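Local coordinates for protein molinate hydrolase (Gulosibacter molinativorax, PDB 4UB9) that hydrolyses the thiocarbamate herbicide molinate and, as a zinc-binding amidohydrolase-family enzyme, probably acts on carbon-nitrogen bonds other than peptide bonds, at residues V57-V67 and E435-G445; G365-D373 and A421-A429. All coordinates share one frame; numbering follows the deposited sequence.

Interaction 1: V57-V67 and E435-G445; sequences VFIEDGRITKV and ELGSIDVGKLG
The guanidinium of Arg63 has Leu444 over one face and Glu435 at its edge. Leu444 CD2 sits over the centre of the group, 3.8 Å above its plane. Glu435 OE1 lies in that plane and forms a salt bridge with Arg63 NH2 at 3.0 Å. As a hydrogen bond it is weak, with an N-H...O angle of 128°, and the carboxylate plane stands 77° from that of the guanidinium. Gly442 O is also near the edge, close to NH1, but at a poor angle for a hydrogen bond. The bend of the arginine chain at chi2 (86°) carries the group alongside the loop instead of straight out from the strand.

Strands 55-60 and 63-69 form a beta hairpin, closed by a type I' turn from Glu60 to Arg63. The loop 435-445 packs on it just before strand 447-450 and makes a single beta bridge, Arg63 with Leu444. Ile64 N donates to Lys443 O at 2.9 Å, almost straight. Gly442 N donates to Ile64 O at 2.8 Å, at the type II turn from Asp440 to Lys443. Gly445 N reaches Gly62 O, the carbonyl of the hairpin turn, at 2.7 Å.

On the apolar side, Ile64 CD1 reaches Ile439 CG2 at 4.1 Å. The same methyl, set anti to the backbone N of Ile439, meets CG2 of both Val57 and Val67. Leu43, Ile89 and Pro91 also touch Ile439, which ties the hairpin to strands 41-43 and 88-95. On the first strand of the hairpin, Ile59 CD1 rests 3.9 Å from Gly445 CA.

Interaction 2: G365-D373 and A421-A429; sequences GVPLVLGTD and AGTANPAKA
Leu370 N donates a hydrogen bond to Ala421 O at 2.9 Å. This joins strand 368-370 to the end of helix 415-421, in a domain that probably has the TIM-barrel fold of the amidohydrolase family. The N-H points well at the oxygen, but the nitrogen lies above the carbonyl plane, 52° out of it. Ala421 CB touches Leu368 O at 3.6 Å. Leu370 CB packs on Gly422 CA at 3.8 Å, where the chain has just left the helix.

Helix 424-429 then passes across the strand at 105°, with 7.2 Å between the two axes. Val369 fills the crossing with both its methyls. CG1, anti to the backbone N (chi1 167°), lies against the ring of Pro426, 4.1 Å from its CB. CG2 meets Asn425 O and Ala429 CB. With an alanine at Val369 both methyl contacts are lost, which would probably leave a gap against Pro426 and Ala429 where strand and helix cross.

Further out, backbone hydrogen bonds of Pro367 and Val369 with Ser326 pair the strand in parallel with 326-328. His401, Trp404 and Met405 of helix 400-410 cover Leu370, and Trp404 also touches Ala421. Trp325 borders the helix at Asn425 and Ala429, while Val94 of strand 88-95 touches Pro426. Past the strand, Asp373 OD1 accepts a hydrogen bond from Asn97 ND2, and Thr372 OG1 is hydrogen-bonded to Asp400 OD2.

How the interactions relate
The centres of the two contacts are about 20 Å apart. Both segments of interaction 2 fall in the sequence between 57-67 and 435-445. Helix 424-429 leads on to the loop 435-445, which folds back on it: Leu436 O lies 3.4 Å from Ala427 CB, and Gly437 O is 3.5 Å from Ala424 CB. Strand 88-95 touches both, through Ile439 and Pro426. Interaction 2 is the inner contact, its centre about 10 Å from that of the chain. The Val369 side chain is about 14 Å from the zinc ion, which His282 and His302 bind. Interaction 1 has its centre about 23 Å from that of the chain and lies away from the metal site.

Interaction 1: V57-V67 and E435-G445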
ATOM      1  N   VAL A  57     -40.151   7.317  44.208  1.00 47.32           N
ATOM      2  CA  VAL A  57     -40.043   5.992  43.617  1.00 44.92           C
ATOM      3  C   VAL A  57     -39.463   5.019  44.621  1.00 47.52           C
ATOM      4  O   VAL A  57     -38.426   5.283  45.240  1.00 55.71           O
ATOM      5  CB  VAL A  57     -39.124   5.991  42.398  1.00 46.77           C
ATOM      6  CG1 VAL A  57     -39.010   4.578  41.826  1.00 50.95           C
ATOM      7  CG2 VAL A  57     -39.631   6.968  41.359  1.00 42.55           C
ATOM      8  N   PHE A  58     -40.156   3.915  44.808  1.00 42.65           N
ATOM      9  CA  PHE A  58     -39.773   2.982  45.839  1.00 46.75           C
ATOM     10  C   PHE A  58     -39.422   1.652  45.221  1.00 47.00           C
ATOM     11  O   PHE A  58     -40.230   1.033  44.509  1.00 47.59           O
ATOM     12  CB  PHE A  58     -40.878   2.794  46.894  1.00 51.15           C
ATOM     13  CG  PHE A  58     -40.439   2.009  48.097  1.00 53.68           C
ATOM     14  CD1 PHE A  58     -39.674   2.602  49.071  1.00 57.68           C
ATOM     15  CD2 PHE A  58     -40.837   0.687  48.279  1.00 59.83           C
ATOM     16  CE1 PHE A  58     -39.264   1.895  50.191  1.00 60.90           C
ATOM     17  CE2 PHE A  58     -40.443  -0.028  49.408  1.00 64.07           C
ATOM     18  CZ  PHE A  58     -39.643   0.579  50.362  1.00 59.12           C
ATOM     19  N   ILE A  59     -38.227   1.201  45.562  1.00 48.21           N
ATOM     20  CA  ILE A  59     -37.686  -0.048  45.032  1.00 49.93           C
ATOM     21  C   ILE A  59     -37.375  -0.983  46.164  1.00 46.04           C
ATOM     22  O   ILE A  59     -36.748  -0.605  47.139  1.00 54.17           O
ATOM     23  CB  ILE A  59     -36.398   0.176  44.202  1.00 45.92           C
ATOM     24  CG1 ILE A  59     -36.693   1.086  43.005  1.00 41.52           C
ATOM     25  CG2 ILE A  59     -35.809  -1.142  43.737  1.00 44.52           C
ATOM     26  CD1 ILE A  59     -35.509   1.964  42.617  1.00 45.37           C
ATOM     27  N   GLU A  60     -37.759  -2.226  45.965  1.00 47.93           N
ATOM     28  CA  GLU A  60     -37.617  -3.264  46.949  1.00 51.24           C
ATOM     29  C   GLU A  60     -37.082  -4.544  46.284  1.00 49.21           C
ATOM     30  O   GLU A  60     -37.684  -5.077  45.368  1.00 47.03           O
ATOM     31  CB  GLU A  60     -38.985  -3.521  47.543  1.00 56.72           C
ATOM     32  CG  GLU A  60     -38.974  -4.127  48.917  1.00 72.25           C
ATOM     33  CD  GLU A  60     -40.391  -4.345  49.446  1.00 85.34           C
ATOM     34  OE1 GLU A  60     -40.680  -5.432  49.999  1.00 79.91           O
ATOM     35  OE2 GLU A  60     -41.223  -3.428  49.284  1.00 83.71           O
ATOM     36  N   ASP A  61     -35.938  -5.017  46.759  1.00 48.13           N
ATOM     37  CA  ASP A  61     -35.297  -6.212  46.212  1.00 52.98           C
ATOM     38  C   ASP A  61     -35.123  -6.178  44.687  1.00 53.77           C
ATOM     39  O   ASP A  61     -35.428  -7.140  43.983  1.00 50.16           O
ATOM     40  CB  ASP A  61     -36.072  -7.460  46.642  1.00 58.64           C
ATOM     41  CG  ASP A  61     -35.918  -7.747  48.133  1.00 65.13           C
ATOM     42  OD1 ASP A  61     -35.255  -6.960  48.828  1.00 72.74           O
ATOM     43  OD2 ASP A  61     -36.447  -8.756  48.612  1.00 71.38           O
ATOM     44  N   GLY A  62     -34.660  -5.034  44.200  1.00 49.90           N
ATOM     45  CA  GLY A  62     -34.371  -4.859  42.778  1.00 49.57           C
ATOM     46  C   GLY A  62     -35.526  -4.427  41.894  1.00 47.37           C
ATOM     47  O   GLY A  62     -35.310  -3.925  40.820  1.00 47.28           O
ATOM     48  N   ARG A  63     -36.752  -4.580  42.381  1.00 50.98           N
ATOM     49  CA  ARG A  63     -37.966  -4.252  41.618  1.00 49.05           C
ATOM     50  C   ARG A  63     -38.718  -3.033  42.154  1.00 55.50           C
ATOM     51  O   ARG A  63     -38.862  -2.853  43.376  1.00 56.89           O
ATOM     52  CB  ARG A  63     -38.927  -5.436  41.587  1.00 54.29           C
ATOM     53  CG  ARG A  63     -38.958  -6.197  40.265  1.00 62.53           C
ATOM     54  CD  ARG A  63     -37.870  -7.264  40.185  1.00 65.07           C
ATOM     55  NE  ARG A  63     -37.753  -8.069  38.945  1.00 69.68           N
ATOM     56  CZ  ARG A  63     -38.221  -7.784  37.719  1.00 68.88           C
ATOM     57  NH1 ARG A  63     -38.925  -6.694  37.431  1.00 76.34           N
ATOM     58  NH2 ARG A  63     -37.981  -8.626  36.737  1.00 63.67           N
ATOM     59  N   ILE A  64     -39.191  -2.197  41.227  1.00 47.96           N
ATOM     60  CA  ILE A  64     -40.006  -1.049  41.567  1.00 45.37           C
ATOM     61  C   ILE A  64     -41.316  -1.566  42.128  1.00 45.65           C
ATOM     62  O   ILE A  64     -42.040  -2.307  41.456  1.00 45.86           O
ATOM     63  CB  ILE A  64     -40.284  -0.127  40.363  1.00 46.54           C
ATOM     64  CG1 ILE A  64     -38.998   0.502  39.835  1.00 51.42           C
ATOM     65  CG2 ILE A  64     -41.221   1.007  40.757  1.00 48.58           C
ATOM     66  CD1 ILE A  64     -39.132   1.210  38.501  1.00 53.10           C
ATOM     67  N   THR A  65     -41.622  -1.150  43.351  1.00 47.23           N
ATOM     68  CA  THR A  65     -42.906  -1.521  44.020  1.00 49.08           C
ATOM     69  C   THR A  65     -43.897  -0.366  44.140  1.00 43.08           C
ATOM     70  O   THR A  65     -45.090  -0.598  44.165  1.00 48.86           O
ATOM     71  CB  THR A  65     -42.686  -2.121  45.426  1.00 50.65           C
ATOM     72  OG1 THR A  65     -41.938  -1.199  46.222  1.00 54.13           O
ATOM     73  CG2 THR A  65     -41.945  -3.437  45.336  1.00 51.68           C
ATOM     74  N   LYS A  66     -43.405   0.858  44.175  1.00 39.98           N
ATOM     75  CA  LYS A  66     -44.273   2.002  44.309  1.00 49.04           C
ATOM     76  C   LYS A  66     -43.785   3.223  43.572  1.00 51.15           C
ATOM     77  O   LYS A  66     -42.618   3.568  43.628  1.00 57.08           O
ATOM     78  CB  LYS A  66     -44.396   2.361  45.795  1.00 59.81           C
ATOM     79  CG  LYS A  66     -45.646   1.835  46.470  1.00 66.78           C
ATOM     80  CD  LYS A  66     -45.453   1.592  47.961  1.00 76.33           C
ATOM     81  CE  LYS A  66     -46.810   1.447  48.647  1.00 87.13           C
ATOM     82  NZ  LYS A  66     -46.843   0.236  49.507  1.00 95.99           N
ATOM     83  N   VAL A  67     -44.724   3.918  42.954  1.00 55.36           N
ATOM     84  CA  VAL A  67     -44.456   5.210  42.325  1.00 57.13           C
ATOM     85  C   VAL A  67     -45.635   6.125  42.591  1.00 59.93           C
ATOM     86  O   VAL A  67     -46.751   5.835  42.202  1.00 61.30           O
ATOM     87  CB  VAL A  67     -44.322   5.113  40.800  1.00 55.62           C
ATOM     88  CG1 VAL A  67     -44.036   6.485  40.188  1.00 54.99           C
ATOM     89  CG2 VAL A  67     -43.237   4.129  40.447  1.00 56.57           C
ATOM     90  N   GLU A 435     -39.570  -5.341  31.385  1.00 45.58           N
ATOM     91  CA  GLU A 435     -38.604  -5.326  32.484  1.00 43.23           C
ATOM     92  C   GLU A 435     -37.810  -4.065  32.719  1.00 39.99           C
ATOM     93  O   GLU A 435     -37.335  -3.822  33.835  1.00 38.81           O
ATOM     94  CB  GLU A 435     -37.600  -6.408  32.269  1.00 51.88           C
ATOM     95  CG  GLU A 435     -38.236  -7.753  32.383  1.00 66.29           C
ATOM     96  CD  GLU A 435     -37.332  -8.708  33.099  1.00 81.36           C
ATOM     97  OE1 GLU A 435     -37.852  -9.547  33.865  1.00 98.50           O
ATOM     98  OE2 GLU A 435     -36.107  -8.620  32.889  1.00 81.89           O
ATOM     99  N   LEU A 436     -37.628  -3.269  31.686  1.00 35.36           N
ATOM    100  CA  LEU A 436     -36.816  -2.073  31.820  1.00 36.65           C
ATOM    101  C   LEU A 436     -37.181  -1.016  30.805  1.00 34.22           C
ATOM    102  O   LEU A 436     -38.017  -1.239  29.942  1.00 34.58           O
ATOM    103  CB  LEU A 436     -35.321  -2.423  31.730  1.00 39.68           C
ATOM    104  CG  LEU A 436     -34.860  -3.081  30.406  1.00 37.82           C
ATOM    105  CD1 LEU A 436     -34.297  -2.039  29.458  1.00 37.41           C
ATOM    106  CD2 LEU A 436     -33.854  -4.164  30.665  1.00 37.55           C
ATOM    107  N   GLY A 437     -36.608   0.167  30.995  1.00 36.41           N
ATOM    108  CA  GLY A 437     -36.790   1.288  30.066  1.00 37.10           C
ATOM    109  C   GLY A 437     -37.820   2.315  30.489  1.00 32.93           C
ATOM    110  O   GLY A 437     -38.025   3.321  29.814  1.00 37.67           O
ATOM    111  N   SER A 438     -38.501   2.036  31.585  1.00 30.68           N
ATOM    112  CA  SER A 438     -39.377   3.031  32.209  1.00 33.18           C
ATOM    113  C   SER A 438     -39.502   2.786  33.704  1.00 35.80           C
ATOM    114  O   SER A 438     -39.330   1.664  34.203  1.00 38.02           O
ATOM    115  CB  SER A 438     -40.785   3.056  31.578  1.00 32.60           C
ATOM    116  OG  SER A 438     -41.511   1.860  31.894  1.00 32.86           O
ATOM    117  N   ILE A 439     -39.908   3.848  34.375  1.00 36.15           N
ATOM    118  CA  ILE A 439     -40.236   3.775  35.782  1.00 40.09           C
ATOM    119  C   ILE A 439     -41.716   3.442  35.987  1.00 41.36           C
ATOM    120  O   ILE A 439     -42.606   4.261  35.761  1.00 40.43           O
ATOM    121  CB  ILE A 439     -39.873   5.082  36.473  1.00 41.73           C
ATOM    122  CG1 ILE A 439     -38.346   5.215  36.442  1.00 43.98           C
ATOM    123  CG2 ILE A 439     -40.382   5.056  37.907  1.00 39.56           C
ATOM    124  CD1 ILE A 439     -37.809   6.547  36.917  1.00 50.67           C
ATOM    125  N   ASP A 440     -41.954   2.197  36.354  1.00 41.95           N
ATOM    126  CA  ASP A 440     -43.300   1.606  36.403  1.00 42.00           C
ATOM    127  C   ASP A 440     -43.243   0.445  37.354  1.00 42.37           C
ATOM    128  O   ASP A 440     -42.257  -0.293  37.396  1.00 43.71           O
ATOM    129  CB  ASP A 440     -43.769   1.058  35.034  1.00 45.39           C
ATOM    130  CG  ASP A 440     -44.508   2.101  34.185  1.00 45.55           C
ATOM    131  OD1 ASP A 440     -45.557   2.595  34.643  1.00 53.02           O
ATOM    132  OD2 ASP A 440     -44.046   2.455  33.066  1.00 48.79           O
ATOM    133  N   VAL A 441     -44.308   0.302  38.121  1.00 40.89           N
ATOM    134  CA  VAL A 441     -44.360  -0.701  39.156  1.00 42.15           C
ATOM    135  C   VAL A 441     -44.158  -2.041  38.499  1.00 40.35           C
ATOM    136  O   VAL A 441     -44.753  -2.319  37.484  1.00 48.93           O
ATOM    137  CB  VAL A 441     -45.711  -0.654  39.925  1.00 43.23           C
ATOM    138  CG1 VAL A 441     -45.846  -1.848  40.867  1.00 43.09           C
ATOM    139  CG2 VAL A 441     -45.816   0.656  40.705  1.00 41.82           C
ATOM    140  N   GLY A 442     -43.338  -2.881  39.096  1.00 42.04           N
ATOM    141  CA  GLY A 442     -43.086  -4.238  38.566  1.00 41.81           C
ATOM    142  C   GLY A 442     -41.818  -4.347  37.734  1.00 41.73           C
ATOM    143  O   GLY A 442     -41.224  -5.402  37.657  1.00 42.79           O
ATOM    144  N   LYS A 443     -41.383  -3.242  37.156  1.00 43.45           N
ATOM    145  CA  LYS A 443     -40.134  -3.215  36.379  1.00 44.89           C
ATOM    146  C   LYS A 443     -38.880  -3.153  37.244  1.00 42.38           C
ATOM    147  O   LYS A 443     -38.949  -2.869  38.433  1.00 47.47           O
ATOM    148  CB  LYS A 443     -40.143  -2.052  35.382  1.00 49.14           C
ATOM    149  CG  LYS A 443     -41.223  -2.202  34.315  1.00 47.04           C
ATOM    150  CD  LYS A 443     -41.046  -1.215  33.171  1.00 50.06           C
ATOM    151  CE  LYS A 443     -42.268  -1.237  32.291  1.00 50.15           C
ATOM    152  NZ  LYS A 443     -42.022  -0.594  30.977  1.00 59.71           N
ATOM    153  N   LEU A 444     -37.733  -3.417  36.638  1.00 38.51           N
ATOM    154  CA  LEU A 444     -36.456  -3.358  37.363  1.00 37.76           C
ATOM    155  C   LEU A 444     -36.153  -1.962  37.892  1.00 39.61           C
ATOM    156  O   LEU A 444     -36.499  -0.960  37.281  1.00 38.02           O
ATOM    157  CB  LEU A 444     -35.311  -3.821  36.485  1.00 39.77           C
ATOM    158  CG  LEU A 444     -35.300  -5.324  36.174  1.00 39.43           C
ATOM    159  CD1 LEU A 444     -34.513  -5.589  34.914  1.00 36.00           C
ATOM    160  CD2 LEU A 444     -34.725  -6.145  37.326  1.00 40.51           C
ATOM    161  N   GLY A 445     -35.476  -1.918  39.026  1.00 38.77           N
ATOM    162  CA  GLY A 445     -35.167  -0.664  39.744  1.00 39.99           C
ATOM    163  C   GLY A 445     -33.949   0.111  39.288  1.00 37.38           C
ATOM    164  O   GLY A 445     -33.004   0.374  40.054  1.00 40.00           O
TER

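Interaction 2: G365-D373 and A421-A429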
ATOM      1  N   GLY A 365     -41.868  11.932  12.294  1.00 36.90           N
ATOM      2  CA  GLY A 365     -42.213  11.238  13.543  1.00 32.70           C
ATOM      3  C   GLY A 365     -42.135   9.718  13.485  1.00 37.45           C
ATOM      4  O   GLY A 365     -42.899   9.037  14.135  1.00 36.71           O
ATOM      5  N   VAL A 366     -41.196   9.171  12.732  1.00 41.54           N
ATOM      6  CA  VAL A 366     -41.028   7.721  12.737  1.00 40.46           C
ATOM      7  C   VAL A 366     -40.460   7.282  14.074  1.00 38.19           C
ATOM      8  O   VAL A 366     -39.875   8.060  14.792  1.00 42.01           O
ATOM      9  CB  VAL A 366     -40.115   7.212  11.624  1.00 46.27           C
ATOM     10  CG1 VAL A 366     -40.579   7.729  10.264  1.00 48.53           C
ATOM     11  CG2 VAL A 366     -38.663   7.594  11.875  1.00 49.38           C
ATOM     12  N   PRO A 367     -40.680   6.017  14.438  1.00 40.79           N
ATOM     13  CA  PRO A 367     -40.165   5.543  15.719  1.00 36.49           C
ATOM     14  C   PRO A 367     -38.634   5.387  15.698  1.00 39.61           C
ATOM     15  O   PRO A 367     -38.077   4.715  14.795  1.00 34.02           O
ATOM     16  CB  PRO A 367     -40.834   4.162  15.874  1.00 39.31           C
ATOM     17  CG  PRO A 367     -41.985   4.162  14.923  1.00 38.02           C
ATOM     18  CD  PRO A 367     -41.570   5.029  13.792  1.00 39.18           C
ATOM     19  N   LEU A 368     -37.973   5.978  16.688  1.00 34.58           N
ATOM     20  CA  LEU A 368     -36.522   6.124  16.666  1.00 31.95           C
ATOM     21  C   LEU A 368     -35.910   5.579  17.910  1.00 30.16           C
ATOM     22  O   LEU A 368     -36.385   5.814  19.012  1.00 32.70           O
ATOM     23  CB  LEU A 368     -36.129   7.619  16.493  1.00 32.35           C
ATOM     24  CG  LEU A 368     -36.446   8.200  15.115  1.00 33.71           C
ATOM     25  CD1 LEU A 368     -36.457   9.722  15.111  1.00 34.57           C
ATOM     26  CD2 LEU A 368     -35.451   7.689  14.078  1.00 36.43           C
ATOM     27  N   VAL A 369     -34.786   4.932  17.725  1.00 33.34           N
ATOM     28  CA  VAL A 369     -34.010   4.351  18.811  1.00 32.04           C
ATOM     29  C   VAL A 369     -32.588   4.893  18.888  1.00 33.79           C
ATOM     30  O   VAL A 369     -31.898   5.081  17.888  1.00 28.59           O
ATOM     31  CB  VAL A 369     -33.914   2.847  18.640  1.00 34.56           C
ATOM     32  CG1 VAL A 369     -32.849   2.241  19.568  1.00 35.70           C
ATOM     33  CG2 VAL A 369     -35.277   2.232  18.926  1.00 33.67           C
ATOM     34  N   LEU A 370     -32.157   5.193  20.112  1.00 34.57           N
ATOM     35  CA  LEU A 370     -30.808   5.675  20.324  1.00 31.95           C
ATOM     36  C   LEU A 370     -29.822   4.522  20.181  1.00 29.22           C
ATOM     37  O   LEU A 370     -29.951   3.475  20.835  1.00 29.63           O
ATOM     38  CB  LEU A 370     -30.654   6.327  21.708  1.00 32.37           C
ATOM     39  CG  LEU A 370     -29.290   6.963  22.048  1.00 31.38           C
ATOM     40  CD1 LEU A 370     -29.496   8.068  23.072  1.00 33.26           C
ATOM     41  CD2 LEU A 370     -28.279   5.957  22.609  1.00 35.87           C
ATOM     42  N   GLY A 371     -28.782   4.776  19.400  1.00 28.71           N
ATOM     43  CA  GLY A 371     -27.633   3.867  19.282  1.00 27.68           C
ATOM     44  C   GLY A 371     -26.481   4.561  18.611  1.00 27.38           C
ATOM     45  O   GLY A 371     -26.681   5.475  17.839  1.00 28.12           O
ATOM     46  N   THR A 372     -25.260   4.129  18.925  1.00 30.27           N
ATOM     47  CA  THR A 372     -24.066   4.916  18.549  1.00 30.37           C
ATOM     48  C   THR A 372     -22.861   4.217  17.935  1.00 31.23           C
ATOM     49  O   THR A 372     -21.975   4.876  17.429  1.00 32.59           O
ATOM     50  CB  THR A 372     -23.500   5.600  19.807  1.00 31.19           C
ATOM     51  OG1 THR A 372     -23.194   4.592  20.775  1.00 27.79           O
ATOM     52  CG2 THR A 372     -24.526   6.593  20.384  1.00 31.51           C
ATOM     53  N   ASP A 373     -22.809   2.902  18.034  1.00 32.33           N
ATOM     54  CA  ASP A 373     -21.658   2.115  17.605  1.00 33.22           C
ATOM     55  C   ASP A 373     -20.503   2.383  18.532  1.00 33.88           C
ATOM     56  O   ASP A 373     -19.372   2.066  18.219  1.00 34.13           O
ATOM     57  CB  ASP A 373     -21.250   2.399  16.125  1.00 36.76           C
ATOM     58  CG  ASP A 373     -21.913   1.436  15.078  1.00 42.87           C
ATOM     59  OD1 ASP A 373     -22.270   0.281  15.426  1.00 46.30           O
ATOM     60  OD2 ASP A 373     -22.079   1.853  13.897  1.00 42.45           O
ATOM     61  N   ALA A 421     -36.123   7.902  23.143  1.00 32.50           N
ATOM     62  CA  ALA A 421     -35.236   7.196  22.240  1.00 32.61           C
ATOM     63  C   ALA A 421     -34.123   6.511  23.000  1.00 32.28           C
ATOM     64  O   ALA A 421     -33.675   5.443  22.620  1.00 35.66           O
ATOM     65  CB  ALA A 421     -34.659   8.113  21.189  1.00 31.98           C
ATOM     66  N   GLY A 422     -33.738   7.103  24.113  1.00 33.65           N
ATOM     67  CA  GLY A 422     -32.694   6.580  24.950  1.00 32.14           C
ATOM     68  C   GLY A 422     -33.157   5.841  26.173  1.00 33.48           C
ATOM     69  O   GLY A 422     -32.363   5.554  27.030  1.00 35.83           O
ATOM     70  N   THR A 423     -34.447   5.601  26.299  1.00 33.39           N
ATOM     71  CA  THR A 423     -34.955   4.853  27.431  1.00 33.53           C
ATOM     72  C   THR A 423     -35.910   3.753  27.046  1.00 36.05           C
ATOM     73  O   THR A 423     -35.545   2.610  26.941  1.00 37.02           O
ATOM     74  CB  THR A 423     -35.649   5.765  28.457  1.00 36.26           C
ATOM     75  OG1 THR A 423     -36.398   6.768  27.785  1.00 32.18           O
ATOM     76  CG2 THR A 423     -34.643   6.416  29.331  1.00 39.34           C
ATOM     77  N   ALA A 424     -37.158   4.134  26.869  1.00 32.93           N
ATOM     78  CA  ALA A 424     -38.225   3.235  26.535  1.00 35.77           C
ATOM     79  C   ALA A 424     -38.108   2.599  25.168  1.00 33.72           C
ATOM     80  O   ALA A 424     -38.425   1.461  25.006  1.00 32.05           O
ATOM     81  CB  ALA A 424     -39.555   3.934  26.685  1.00 39.24           C
ATOM     82  N   ASN A 425     -37.684   3.366  24.186  1.00 33.72           N
ATOM     83  CA  ASN A 425     -37.713   2.916  22.813  1.00 32.89           C
ATOM     84  C   ASN A 425     -36.829   1.728  22.448  1.00 33.89           C
ATOM     85  O   ASN A 425     -37.285   0.828  21.800  1.00 36.72           O
ATOM     86  CB  ASN A 425     -37.497   4.100  21.878  1.00 31.25           C
ATOM     87  CG  ASN A 425     -38.598   5.141  21.974  1.00 31.56           C
ATOM     88  OD1 ASN A 425     -38.560   6.130  21.300  1.00 34.17           O
ATOM     89  ND2 ASN A 425     -39.563   4.916  22.818  1.00 33.06           N
ATOM     90  N   PRO A 426     -35.589   1.702  22.907  1.00 35.82           N
ATOM     91  CA  PRO A 426     -34.757   0.530  22.704  1.00 36.17           C
ATOM     92  C   PRO A 426     -35.356  -0.672  23.393  1.00 36.36           C
ATOM     93  O   PRO A 426     -35.369  -1.749  22.839  1.00 41.10           O
ATOM     94  CB  PRO A 426     -33.446   0.888  23.389  1.00 34.46           C
ATOM     95  CG  PRO A 426     -33.496   2.335  23.637  1.00 35.04           C
ATOM     96  CD  PRO A 426     -34.893   2.793  23.605  1.00 36.68           C
ATOM     97  N   ALA A 427     -35.827  -0.473  24.603  1.00 34.52           N
ATOM     98  CA  ALA A 427     -36.372  -1.562  25.374  1.00 35.80           C
ATOM     99  C   ALA A 427     -37.519  -2.223  24.620  1.00 40.39           C
ATOM    100  O   ALA A 427     -37.671  -3.443  24.648  1.00 41.17           O
ATOM    101  CB  ALA A 427     -36.859  -1.066  26.722  1.00 36.58           C
ATOM    102  N   LYS A 428     -38.345  -1.404  23.981  1.00 39.83           N
ATOM    103  CA  LYS A 428     -39.467  -1.934  23.208  1.00 39.68           C
ATOM    104  C   LYS A 428     -38.991  -2.702  21.978  1.00 37.12           C
ATOM    105  O   LYS A 428     -39.388  -3.832  21.757  1.00 34.70           O
ATOM    106  CB  LYS A 428     -40.410  -0.819  22.757  1.00 43.34           C
ATOM    107  CG  LYS A 428     -41.172  -0.124  23.881  1.00 47.66           C
ATOM    108  CD  LYS A 428     -42.555   0.297  23.408  1.00 54.38           C
ATOM    109  CE  LYS A 428     -43.342   1.038  24.468  1.00 55.81           C
ATOM    110  NZ  LYS A 428     -42.922   2.441  24.397  1.00 63.20           N
ATOM    111  N   ALA A 429     -38.099  -2.085  21.220  1.00 35.26           N
ATOM    112  CA  ALA A 429     -37.542  -2.707  20.041  1.00 34.93           C
ATOM    113  C   ALA A 429     -36.971  -4.089  20.329  1.00 34.11           C
ATOM    114  O   ALA A 429     -37.147  -5.036  19.540  1.00 29.97           O
ATOM    115  CB  ALA A 429     -36.466  -1.849  19.413  1.00 32.75           C
TER